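Local coordinates for DNA polymerase III beta subunit (Streptococcus pyogenes, PDB 2AVT), which probably encircles DNA as a dimeric sliding ring that tethers the replicative polymerase to its template, as bacterial beta subunits do, at residues 231-234 / 239-242. Residues are numbered along the deposited sequence; the frame is centred on the assembly and turned at random.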
ATOM      1  N   ILE A 231      31.040  -7.669  -3.824  1.00 39.28           N
ATOM      2  CA  ILE A 231      31.071  -7.322  -5.230  1.00 36.72           C
ATOM      3  C   ILE A 231      30.626  -5.863  -5.327  1.00 36.20           C
ATOM      4  O   ILE A 231      29.738  -5.420  -4.588  1.00 32.47           O
ATOM      5  CB  ILE A 231      30.131  -8.246  -6.037  1.00 37.74           C
ATOM      6  CG1 ILE A 231      30.063  -7.802  -7.497  1.00 38.65           C
ATOM      7  CG2 ILE A 231      28.752  -8.258  -5.417  1.00 40.51           C
ATOM      8  CD1 ILE A 231      29.153  -8.676  -8.336  1.00 36.55           C
ATOM      9  N   LEU A 232      31.278  -5.112  -6.207  1.00 34.02           N
ATOM     10  CA  LEU A 232      30.965  -3.707  -6.407  1.00 32.35           C
ATOM     11  C   LEU A 232      30.422  -3.475  -7.813  1.00 33.50           C
ATOM     12  O   LEU A 232      31.064  -3.842  -8.799  1.00 31.83           O
ATOM     13  CB  LEU A 232      32.223  -2.854  -6.201  1.00 29.88           C
ATOM     14  CG  LEU A 232      32.265  -1.430  -6.782  1.00 30.17           C
ATOM     15  CD1 LEU A 232      31.211  -0.529  -6.137  1.00 27.95           C
ATOM     16  CD2 LEU A 232      33.649  -0.858  -6.555  1.00 28.81           C
ATOM     17  N   PHE A 233      29.224  -2.905  -7.898  1.00 32.13           N
ATOM     18  CA  PHE A 233      28.632  -2.563  -9.183  1.00 32.17           C
ATOM     19  C   PHE A 233      28.796  -1.052  -9.246  1.00 32.72           C
ATOM     20  O   PHE A 233      28.392  -0.349  -8.314  1.00 31.74           O
ATOM     21  CB  PHE A 233      27.145  -2.919  -9.236  1.00 31.23           C
ATOM     22  CG  PHE A 233      26.859  -4.381  -9.113  1.00 31.01           C
ATOM     23  CD1 PHE A 233      26.737  -4.976  -7.869  1.00 31.39           C
ATOM     24  CD2 PHE A 233      26.679  -5.162 -10.244  1.00 30.83           C
ATOM     25  CE1 PHE A 233      26.434  -6.311  -7.760  1.00 31.56           C
ATOM     26  CE2 PHE A 233      26.377  -6.502 -10.139  1.00 27.06           C
ATOM     27  CZ  PHE A 233      26.253  -7.077  -8.900  1.00 33.08           C
ATOM     28  N   ARG A 234      29.374  -0.544 -10.329  1.00 32.70           N
ATOM     29  CA  ARG A 234      29.613   0.885 -10.443  1.00 33.90           C
ATOM     30  C   ARG A 234      29.241   1.542 -11.771  1.00 35.29           C
ATOM     31  O   ARG A 234      29.567   1.039 -12.850  1.00 35.45           O
ATOM     32  CB  ARG A 234      31.091   1.173 -10.149  1.00 34.67           C
ATOM     33  CG  ARG A 234      31.410   2.642  -9.982  1.00 38.60           C
ATOM     34  CD  ARG A 234      32.894   2.876  -9.749  1.00 41.97           C
ATOM     35  NE  ARG A 234      33.694   2.508 -10.913  1.00 45.75           N
ATOM     36  CZ  ARG A 234      35.013   2.657 -10.988  1.00 47.45           C
ATOM     37  NH1 ARG A 234      35.681   3.168  -9.964  1.00 47.73           N
ATOM     38  NH2 ARG A 234      35.666   2.291 -12.083  1.00 49.06           N
ATOM     39  N   SER A 239      27.945   3.828  -6.738  1.00 28.43           N
ATOM     40  CA  SER A 239      28.744   2.666  -6.366  1.00 27.13           C
ATOM     41  C   SER A 239      27.852   1.845  -5.443  1.00 26.80           C
ATOM     42  O   SER A 239      27.412   2.311  -4.389  1.00 25.23           O
ATOM     43  CB  SER A 239      30.025   3.083  -5.655  1.00 28.23           C
ATOM     44  OG  SER A 239      30.913   3.692  -6.568  1.00 26.33           O
ATOM     45  N   PHE A 240      27.565   0.628  -5.870  1.00 26.04           N
ATOM     46  CA  PHE A 240      26.698  -0.278  -5.129  1.00 26.61           C
ATOM     47  C   PHE A 240      27.511  -1.508  -4.692  1.00 26.47           C
ATOM     48  O   PHE A 240      27.973  -2.291  -5.535  1.00 26.33           O
ATOM     49  CB  PHE A 240      25.546  -0.682  -6.056  1.00 24.23           C
ATOM     50  CG  PHE A 240      24.473  -1.518  -5.409  1.00 28.47           C
ATOM     51  CD1 PHE A 240      24.535  -2.902  -5.448  1.00 29.97           C
ATOM     52  CD2 PHE A 240      23.350  -0.926  -4.857  1.00 29.48           C
ATOM     53  CE1 PHE A 240      23.495  -3.677  -4.958  1.00 30.84           C
ATOM     54  CE2 PHE A 240      22.305  -1.700  -4.367  1.00 29.83           C
ATOM     55  CZ  PHE A 240      22.379  -3.073  -4.419  1.00 28.22           C
ATOM     56  N   TYR A 241      27.692  -1.666  -3.380  1.00 26.02           N
ATOM     57  CA  TYR A 241      28.433  -2.806  -2.832  1.00 26.11           C
ATOM     58  C   TYR A 241      27.479  -3.815  -2.221  1.00 29.23           C
ATOM     59  O   TYR A 241      26.433  -3.449  -1.683  1.00 27.58           O
ATOM     60  CB  TYR A 241      29.398  -2.380  -1.727  1.00 26.92           C
ATOM     61  CG  TYR A 241      30.466  -1.413  -2.137  1.00 28.39           C
ATOM     62  CD1 TYR A 241      30.174  -0.071  -2.349  1.00 30.96           C
ATOM     63  CD2 TYR A 241      31.779  -1.832  -2.284  1.00 31.75           C
ATOM     64  CE1 TYR A 241      31.165   0.829  -2.693  1.00 30.61           C
ATOM     65  CE2 TYR A 241      32.780  -0.935  -2.630  1.00 32.89           C
ATOM     66  CZ  TYR A 241      32.465   0.391  -2.832  1.00 30.44           C
ATOM     67  OH  TYR A 241      33.454   1.283  -3.180  1.00 32.72           O
ATOM     68  N   THR A 242      27.853  -5.087  -2.282  1.00 31.11           N
ATOM     69  CA  THR A 242      27.032  -6.136  -1.709  1.00 33.93           C
ATOM     70  C   THR A 242      27.892  -7.188  -1.031  1.00 36.44           C
ATOM     71  O   THR A 242      28.907  -7.618  -1.580  1.00 34.26           O
ATOM     72  CB  THR A 242      26.203  -6.861  -2.760  1.00 37.11           C
ATOM     73  OG1 THR A 242      25.459  -5.912  -3.535  1.00 41.93           O
ATOM     74  CG2 THR A 242      25.248  -7.816  -2.071  1.00 35.79           C
TER
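L232 and Y241 sit opposite one another in the register of the antiparallel hairpin formed by strands 230-234 and 238-243, a non-hydrogen-bonded pair with side chains alongside on one face, and give a clear example of a CH-pi contact. Methyl CD1 of L232 packs tightly over the phenol, 3.7 Å from the centroid of the Y241 ring and 12° off its normal, while CD2 reaches the hydroxyl end. Two torsions make this possible: L232 swings CG opposite its own N (chi1 161°), and Y241 turns its CG opposite the carbonyl carbon (chi1 -61°), which brings the ring beneath the leucine branch.

On this same face, contact loosens toward R234 and S239, both partly exposed. The aliphatic CG of R234 passes 3.6 Å from OG of S239, and the chain then bends at chi3 and carries its guanidinium away to a salt bridge with E223 on the adjoining strand.

The other face, carrying I231, F233, F240 and T242, is the buried one. The side chains of F233 and F240 run side by side, their planes steeply inclined; CD1 of F233 comes to the edge of the F240 ring, 3.9 Å from CD1 of F240, while O of F240 lies at the edge of the F233 ring. F211, F215 and L203 close around this face, so the hairpin packs against helix 205-214 and strand 199-204. T242 OG1 is buried here with no polar partner.

F233 and F240 exchange two nearly straight backbone bonds, N of F233 to O of F240 at 2.7 Å and N of F240 to O of F233 at 2.8 Å; N of T242 also bonds O of I231. Amide bonding thus fixes the register, leaving apolar packing to bind one face to the domain interior and the arginine's charge to be met by a neighbouring strand.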